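Long-range contact in exopolygalacturonase (PDB 2UVF), which probably hydrolyses the polygalacturonate of pectin from the chain end, releasing digalacturonic acid, as a family 28 glycoside hydrolase: residues C187-L201 with M207-E221. Numbering follows the deposited sequence.
Sequences CRVEIPAGTYKSGAL and MTLNLQAGAILLGSE
Ile191 meets Leu209 and Leu211 where strands 187-191 and 194-198 run parallel beside strands 207-211 and 215-219. Ile191 projects inward beside Val189, Leu209 and Leu211. Its CG1 lies anti to the carbonyl carbon (chi1 -60°), which carries CD1 to the methyls of Leu209 and Leu211. Ile191 CD1 touches Leu209 CD1 at 3.7 Å and Leu211 CD2 at 4.0 Å, while its CG2 branch packs on the methyl of Ala215. Leu217 lies on the inner face of the second strand pair. Leu217 CD1 lies 3.7 Å from Ser198 CB, and its CD2 meets Leu201 CD1. Ile176 of helix 173-181 packs on Leu217, Ser198 and Leu201.

Lys197 lies on the outer face. Its chain runs past Leu218 and Ser220, then bends at chi3 and chi4 to bring the amine to Glu221. The salt bridge from Lys197 NZ to Glu221 OE1 is 2.6 Å long, and the amine sits above the carboxylate plane. On the outer face of the other pair, Asn210 ND2 donates to Glu190 OE1 at 2.9 Å, with carboxylate and amide planes 73° apart. Thr264 binds Asn210 OD1, so both ends of this amide are held.

The backbones join in two runs. Asn210 N bonds nearly straight to Val189 O (2.8 Å), and Ile216 N to Gly194 O (2.9 Å). Between them the register shifts by one residue, where 207-221 makes a type II turn at Gln212 to Ala215. A water links Ala193 N to Gln212 OE1. Strands 258-264 and 268-270 continue the stacking beyond 207-221. Parallel strands paired coil to coil, with aliphatic side chains stacked inside, are characteristic of successive coils of the right-handed parallel beta-helix of family 28, here near its N-terminal end.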
ATOM      1  N   CYS A 187      21.691  -4.056  15.382  1.00 56.63           N
ATOM      2  CA  CYS A 187      22.174  -2.695  15.172  1.00 56.00           C
ATOM      3  C   CYS A 187      21.059  -1.740  14.737  1.00 55.10           C
ATOM      4  O   CYS A 187      19.952  -2.165  14.397  1.00 55.26           O
ATOM      5  CB  CYS A 187      23.333  -2.667  14.152  1.00 56.37           C
ATOM      6  SG  CYS A 187      23.040  -3.456  12.506  1.00 58.58           S
ATOM      7  N   ARG A 188      21.356  -0.445  14.786  1.00 53.70           N
ATOM      8  CA  ARG A 188      20.552   0.563  14.125  1.00 52.29           C
ATOM      9  C   ARG A 188      21.513   1.503  13.405  1.00 51.50           C
ATOM     10  O   ARG A 188      22.303   2.205  14.050  1.00 51.50           O
ATOM     11  CB  ARG A 188      19.680   1.322  15.131  1.00 52.26           C
ATOM     12  CG  ARG A 188      18.824   2.431  14.510  1.00 51.94           C
ATOM     13  CD  ARG A 188      18.112   3.261  15.566  1.00 51.90           C
ATOM     14  NE  ARG A 188      17.217   2.418  16.347  1.00 51.07           N
ATOM     15  CZ  ARG A 188      16.893   2.603  17.625  1.00 51.94           C
ATOM     16  NH1 ARG A 188      17.380   3.626  18.331  1.00 52.17           N
ATOM     17  NH2 ARG A 188      16.073   1.741  18.209  1.00 51.44           N
ATOM     18  N   VAL A 189      21.472   1.483  12.072  1.00 50.23           N
ATOM     19  CA  VAL A 189      22.265   2.409  11.263  1.00 49.30           C
ATOM     20  C   VAL A 189      21.522   3.749  11.191  1.00 49.15           C
ATOM     21  O   VAL A 189      20.360   3.781  10.806  1.00 49.21           O
ATOM     22  CB  VAL A 189      22.531   1.838   9.843  1.00 49.16           C
ATOM     23  CG1 VAL A 189      23.400   2.777   9.011  1.00 48.60           C
ATOM     24  CG2 VAL A 189      23.173   0.481   9.934  1.00 48.42           C
ATOM     25  N   GLU A 190      22.189   4.837  11.582  1.00 48.69           N
ATOM     26  CA  GLU A 190      21.608   6.178  11.570  1.00 48.53           C
ATOM     27  C   GLU A 190      22.115   7.004  10.391  1.00 48.05           C
ATOM     28  O   GLU A 190      23.321   7.090  10.169  1.00 47.55           O
ATOM     29  CB  GLU A 190      21.917   6.958  12.866  1.00 48.72           C
ATOM     30  CG  GLU A 190      21.851   6.167  14.170  1.00 50.61           C
ATOM     31  CD  GLU A 190      20.474   6.152  14.830  1.00 53.14           C
ATOM     32  OE1 GLU A 190      19.457   6.358  14.132  1.00 52.90           O
ATOM     33  OE2 GLU A 190      20.419   5.924  16.064  1.00 54.17           O
ATOM     34  N   ILE A 191      21.182   7.606   9.649  1.00 47.74           N
ATOM     35  CA  ILE A 191      21.484   8.662   8.671  1.00 47.04           C
ATOM     36  C   ILE A 191      20.935   9.985   9.239  1.00 47.63           C
ATOM     37  O   ILE A 191      19.742  10.286   9.058  1.00 47.97           O
ATOM     38  CB  ILE A 191      20.833   8.372   7.286  1.00 47.08           C
ATOM     39  CG1 ILE A 191      21.341   7.038   6.702  1.00 46.61           C
ATOM     40  CG2 ILE A 191      21.056   9.541   6.317  1.00 47.01           C
ATOM     41  CD1 ILE A 191      20.522   6.484   5.579  1.00 45.62           C
ATOM     42  N   PRO A 192      21.782  10.763   9.957  1.00 47.45           N
ATOM     43  CA  PRO A 192      21.400  12.066  10.521  1.00 47.11           C
ATOM     44  C   PRO A 192      20.936  13.118   9.502  1.00 47.14           C
ATOM     45  O   PRO A 192      21.008  12.887   8.294  1.00 46.80           O
ATOM     46  CB  PRO A 192      22.701  12.535  11.216  1.00 47.44           C
ATOM     47  CG  PRO A 192      23.798  11.758  10.571  1.00 47.31           C
ATOM     48  CD  PRO A 192      23.180  10.423  10.302  1.00 47.67           C
ATOM     49  N   ALA A 193      20.477  14.274   9.998  1.00 47.23           N
ATOM     50  CA  ALA A 193      20.140  15.420   9.140  1.00 47.12           C
ATOM     51  C   ALA A 193      21.216  15.675   8.079  1.00 46.91           C
ATOM     52  O   ALA A 193      22.412  15.519   8.340  1.00 47.21           O
ATOM     53  CB  ALA A 193      19.891  16.685   9.977  1.00 47.18           C
ATOM     54  N   GLY A 194      20.771  16.051   6.883  1.00 46.17           N
ATOM     55  CA  GLY A 194      21.656  16.274   5.745  1.00 45.56           C
ATOM     56  C   GLY A 194      21.198  15.515   4.513  1.00 45.00           C
ATOM     57  O   GLY A 194      20.456  14.537   4.614  1.00 44.53           O
ATOM     58  N   THR A 195      21.646  15.977   3.353  1.00 44.67           N
ATOM     59  CA  THR A 195      21.331  15.349   2.078  1.00 44.98           C
ATOM     60  C   THR A 195      22.505  14.506   1.579  1.00 44.97           C
ATOM     61  O   THR A 195      23.517  15.043   1.108  1.00 45.58           O
ATOM     62  CB  THR A 195      20.956  16.406   1.044  1.00 45.02           C
ATOM     63  OG1 THR A 195      19.816  17.128   1.522  1.00 46.05           O
ATOM     64  CG2 THR A 195      20.629  15.772  -0.307  1.00 44.50           C
ATOM     65  N   TYR A 196      22.343  13.184   1.679  1.00 44.69           N
ATOM     66  CA  TYR A 196      23.351  12.183   1.290  1.00 44.10           C
ATOM     67  C   TYR A 196      22.973  11.450  -0.003  1.00 43.56           C
ATOM     68  O   TYR A 196      22.130  10.540   0.010  1.00 43.56           O
ATOM     69  CB  TYR A 196      23.519  11.154   2.417  1.00 44.51           C
ATOM     70  CG  TYR A 196      23.778  11.762   3.785  1.00 45.22           C
ATOM     71  CD1 TYR A 196      25.071  11.863   4.294  1.00 46.33           C
ATOM     72  CD2 TYR A 196      22.726  12.236   4.571  1.00 46.08           C
ATOM     73  CE1 TYR A 196      25.313  12.432   5.566  1.00 46.49           C
ATOM     74  CE2 TYR A 196      22.954  12.802   5.836  1.00 45.63           C
ATOM     75  CZ  TYR A 196      24.242  12.895   6.322  1.00 45.54           C
ATOM     76  OH  TYR A 196      24.456  13.451   7.555  1.00 45.58           O
ATOM     77  N   LYS A 197      23.583  11.856  -1.120  1.00 43.14           N
ATOM     78  CA  LYS A 197      23.446  11.129  -2.396  1.00 42.31           C
ATOM     79  C   LYS A 197      24.028   9.722  -2.259  1.00 41.92           C
ATOM     80  O   LYS A 197      25.051   9.519  -1.596  1.00 42.27           O
ATOM     81  CB  LYS A 197      24.107  11.888  -3.554  1.00 42.10           C
ATOM     82  CG  LYS A 197      23.938  11.204  -4.909  1.00 42.01           C
ATOM     83  CD  LYS A 197      24.100  12.155  -6.091  1.00 43.56           C
ATOM     84  CE  LYS A 197      22.808  12.919  -6.355  1.00 43.93           C
ATOM     85  NZ  LYS A 197      22.580  13.150  -7.797  1.00 44.27           N
ATOM     86  N   SER A 198      23.355   8.744  -2.853  1.00 41.45           N
ATOM     87  CA  SER A 198      23.774   7.349  -2.741  1.00 40.84           C
ATOM     88  C   SER A 198      23.247   6.546  -3.923  1.00 40.72           C
ATOM     89  O   SER A 198      22.260   6.932  -4.554  1.00 40.52           O
ATOM     90  CB  SER A 198      23.305   6.751  -1.414  1.00 40.64           C
ATOM     91  OG  SER A 198      23.550   5.351  -1.333  1.00 40.92           O
ATOM     92  N   GLY A 199      23.937   5.449  -4.232  1.00 40.48           N
ATOM     93  CA  GLY A 199      23.463   4.471  -5.215  1.00 40.06           C
ATOM     94  C   GLY A 199      22.816   3.321  -4.482  1.00 39.75           C
ATOM     95  O   GLY A 199      22.556   3.414  -3.277  1.00 39.78           O
ATOM     96  N   ALA A 200      22.574   2.226  -5.189  1.00 39.50           N
ATOM     97  CA  ALA A 200      21.951   1.049  -4.575  1.00 39.83           C
ATOM     98  C   ALA A 200      22.688   0.589  -3.332  1.00 39.78           C
ATOM     99  O   ALA A 200      23.905   0.484  -3.337  1.00 40.46           O
ATOM    100  CB  ALA A 200      21.834  -0.105  -5.579  1.00 39.52           C
ATOM    101  N   LEU A 201      21.933   0.319  -2.273  1.00 39.82           N
ATOM    102  CA  LEU A 201      22.475  -0.190  -1.019  1.00 39.69           C
ATOM    103  C   LEU A 201      21.826  -1.543  -0.774  1.00 39.71           C
ATOM    104  O   LEU A 201      20.757  -1.812  -1.297  1.00 39.57           O
ATOM    105  CB  LEU A 201      22.163   0.761   0.146  1.00 39.52           C
ATOM    106  CG  LEU A 201      22.518   2.248  -0.006  1.00 39.93           C
ATOM    107  CD1 LEU A 201      21.678   3.106   0.940  1.00 40.64           C
ATOM    108  CD2 LEU A 201      24.021   2.524   0.195  1.00 38.26           C
ATOM    109  N   MET A 207      18.644  -6.049  11.356  1.00 42.86           N
ATOM    110  CA  MET A 207      19.088  -4.655  11.437  1.00 42.30           C
ATOM    111  C   MET A 207      17.921  -3.656  11.323  1.00 42.10           C
ATOM    112  O   MET A 207      16.799  -4.019  10.961  1.00 42.36           O
ATOM    113  CB  MET A 207      20.172  -4.356  10.386  1.00 42.32           C
ATOM    114  CG  MET A 207      19.690  -4.384   8.939  1.00 41.34           C
ATOM    115  SD  MET A 207      20.795  -3.559   7.792  1.00 43.01           S
ATOM    116  CE  MET A 207      20.464  -1.822   8.148  1.00 42.29           C
ATOM    117  N   THR A 208      18.205  -2.405  11.670  1.00 41.58           N
ATOM    118  CA  THR A 208      17.286  -1.291  11.490  1.00 41.03           C
ATOM    119  C   THR A 208      18.087  -0.208  10.810  1.00 41.01           C
ATOM    120  O   THR A 208      19.215   0.071  11.207  1.00 41.06           O
ATOM    121  CB  THR A 208      16.756  -0.733  12.830  1.00 40.61           C
ATOM    122  OG1 THR A 208      15.911  -1.701  13.457  1.00 39.98           O
ATOM    123  CG2 THR A 208      15.967   0.574  12.610  1.00 40.10           C
ATOM    124  N   LEU A 209      17.517   0.362   9.754  1.00 41.09           N
ATOM    125  CA  LEU A 209      18.049   1.563   9.144  1.00 40.76           C
ATOM    126  C   LEU A 209      17.089   2.677   9.510  1.00 41.06           C
ATOM    127  O   LEU A 209      15.909   2.634   9.169  1.00 41.62           O
ATOM    128  CB  LEU A 209      18.186   1.406   7.628  1.00 40.56           C
ATOM    129  CG  LEU A 209      18.564   2.611   6.767  1.00 40.06           C
ATOM    130  CD1 LEU A 209      19.991   3.094   7.032  1.00 40.91           C
ATOM    131  CD2 LEU A 209      18.377   2.266   5.299  1.00 40.41           C
ATOM    132  N   ASN A 210      17.612   3.664  10.222  1.00 40.98           N
ATOM    133  CA  ASN A 210      16.845   4.769  10.731  1.00 40.89           C
ATOM    134  C   ASN A 210      17.270   6.066  10.055  1.00 41.35           C
ATOM    135  O   ASN A 210      18.410   6.515  10.205  1.00 41.55           O
ATOM    136  CB  ASN A 210      17.043   4.877  12.248  1.00 40.70           C
ATOM    137  CG  ASN A 210      16.131   5.904  12.882  1.00 40.42           C
ATOM    138  OD1 ASN A 210      14.906   5.731  12.897  1.00 38.27           O
ATOM    139  ND2 ASN A 210      16.721   6.990  13.411  1.00 37.06           N
ATOM    140  N   LEU A 211      16.331   6.657   9.318  1.00 41.14           N
ATOM    141  CA  LEU A 211      16.489   7.976   8.755  1.00 41.47           C
ATOM    142  C   LEU A 211      15.901   8.998   9.740  1.00 41.75           C
ATOM    143  O   LEU A 211      14.695   9.011   9.988  1.00 41.75           O
ATOM    144  CB  LEU A 211      15.810   8.042   7.376  1.00 41.33           C
ATOM    145  CG  LEU A 211      16.261   6.997   6.351  1.00 41.65           C
ATOM    146  CD1 LEU A 211      15.145   6.002   6.031  1.00 41.43           C
ATOM    147  CD2 LEU A 211      16.724   7.701   5.096  1.00 42.21           C
ATOM    148  N   GLN A 212      16.764   9.838  10.309  1.00 41.88           N
ATOM    149  CA  GLN A 212      16.386  10.756  11.384  1.00 41.41           C
ATOM    150  C   GLN A 212      15.752  12.026  10.840  1.00 40.65           C
ATOM    151  O   GLN A 212      15.824  12.308   9.645  1.00 40.48           O
ATOM    152  CB  GLN A 212      17.626  11.156  12.198  1.00 41.73           C
ATOM    153  CG  GLN A 212      18.248  10.051  13.044  1.00 42.04           C
ATOM    154  CD  GLN A 212      19.475  10.542  13.810  1.00 42.53           C
ATOM    155  OE1 GLN A 212      20.364  11.172  13.242  1.00 44.89           O
ATOM    156  NE2 GLN A 212      19.518  10.267  15.101  1.00 42.89           N
ATOM    157  N   ALA A 213      15.147  12.802  11.731  1.00 39.89           N
ATOM    158  CA  ALA A 213      14.573  14.099  11.360  1.00 38.79           C
ATOM    159  C   ALA A 213      15.581  14.959  10.589  1.00 38.46           C
ATOM    160  O   ALA A 213      16.686  15.260  11.075  1.00 38.68           O
ATOM    161  CB  ALA A 213      14.078  14.821  12.584  1.00 38.98           C
ATOM    162  N   GLY A 214      15.209  15.328   9.372  1.00 37.11           N
ATOM    163  CA  GLY A 214      16.068  16.156   8.533  1.00 36.42           C
ATOM    164  C   GLY A 214      16.955  15.407   7.556  1.00 35.21           C
ATOM    165  O   GLY A 214      17.564  16.031   6.698  1.00 34.64           O
ATOM    166  N   ALA A 215      17.022  14.079   7.695  1.00 34.90           N
ATOM    167  CA  ALA A 215      17.760  13.205   6.761  1.00 34.40           C
ATOM    168  C   ALA A 215      17.102  13.031   5.393  1.00 34.28           C
ATOM    169  O   ALA A 215      15.923  12.722   5.305  1.00 34.97           O
ATOM    170  CB  ALA A 215      17.991  11.829   7.380  1.00 34.09           C
ATOM    171  N   ILE A 216      17.872  13.214   4.322  1.00 33.82           N
ATOM    172  CA  ILE A 216      17.411  12.868   2.966  1.00 33.09           C
ATOM    173  C   ILE A 216      18.395  11.914   2.306  1.00 33.21           C
ATOM    174  O   ILE A 216      19.545  12.270   2.029  1.00 32.26           O
ATOM    175  CB  ILE A 216      17.182  14.096   2.052  1.00 32.87           C
ATOM    176  CG1 ILE A 216      16.178  15.070   2.679  1.00 32.95           C
ATOM    177  CG2 ILE A 216      16.693  13.661   0.662  1.00 31.33           C
ATOM    178  CD1 ILE A 216      16.079  16.406   1.949  1.00 33.02           C
ATOM    179  N   LEU A 217      17.933  10.685   2.088  1.00 33.44           N
ATOM    180  CA  LEU A 217      18.635   9.750   1.231  1.00 33.24           C
ATOM    181  C   LEU A 217      18.216  10.002  -0.204  1.00 33.32           C
ATOM    182  O   LEU A 217      17.098   9.651  -0.628  1.00 33.14           O
ATOM    183  CB  LEU A 217      18.395   8.295   1.661  1.00 33.39           C
ATOM    184  CG  LEU A 217      19.181   7.216   0.896  1.00 34.18           C
ATOM    185  CD1 LEU A 217      20.691   7.298   1.157  1.00 33.88           C
ATOM    186  CD2 LEU A 217      18.644   5.828   1.212  1.00 32.92           C
ATOM    187  N   LEU A 218      19.136  10.625  -0.943  1.00 33.37           N
ATOM    188  CA  LEU A 218      18.931  11.010  -2.332  1.00 33.91           C
ATOM    189  C   LEU A 218      19.534   9.982  -3.313  1.00 34.67           C
ATOM    190  O   LEU A 218      20.715   9.652  -3.240  1.00 34.75           O
ATOM    191  CB  LEU A 218      19.500  12.425  -2.595  1.00 33.51           C
ATOM    192  CG  LEU A 218      19.259  13.098  -3.962  1.00 33.72           C
ATOM    193  CD1 LEU A 218      17.787  13.112  -4.378  1.00 34.04           C
ATOM    194  CD2 LEU A 218      19.819  14.521  -3.996  1.00 33.60           C
ATOM    195  N   GLY A 219      18.714   9.492  -4.235  1.00 35.03           N
ATOM    196  CA  GLY A 219      19.198   8.606  -5.273  1.00 36.26           C
ATOM    197  C   GLY A 219      20.241   9.279  -6.136  1.00 36.79           C
ATOM    198  O   GLY A 219      20.158  10.484  -6.397  1.00 36.97           O
ATOM    199  N   SER A 220      21.248   8.507  -6.546  1.00 37.74           N
ATOM    200  CA  SER A 220      22.190   8.949  -7.571  1.00 38.40           C
ATOM    201  C   SER A 220      21.427   8.964  -8.886  1.00 38.52           C
ATOM    202  O   SER A 220      20.467   8.219  -9.062  1.00 39.07           O
ATOM    203  CB  SER A 220      23.386   8.000  -7.647  1.00 38.76           C
ATOM    204  OG  SER A 220      24.102   8.165  -8.860  1.00 40.11           O
ATOM    205  N   GLU A 221      21.812   9.843  -9.795  1.00 38.63           N
ATOM    206  CA  GLU A 221      21.199   9.855 -11.116  1.00 38.86           C
ATOM    207  C   GLU A 221      22.033   9.035 -12.133  1.00 38.12           C
ATOM    208  O   GLU A 221      21.671   8.938 -13.309  1.00 38.05           O
ATOM    209  CB  GLU A 221      20.925  11.298 -11.577  1.00 38.74           C
ATOM    210  CG  GLU A 221      22.149  12.114 -12.052  1.00 43.16           C
ATOM    211  CD  GLU A 221      23.065  12.607 -10.916  1.00 46.72           C
ATOM    212  OE1 GLU A 221      23.275  11.881  -9.914  1.00 48.06           O
ATOM    213  OE2 GLU A 221      23.595  13.735 -11.042  1.00 48.94           O
TER
HETATM  214  O   HOH W   1      20.475  14.028  12.950  1.00 36.91           O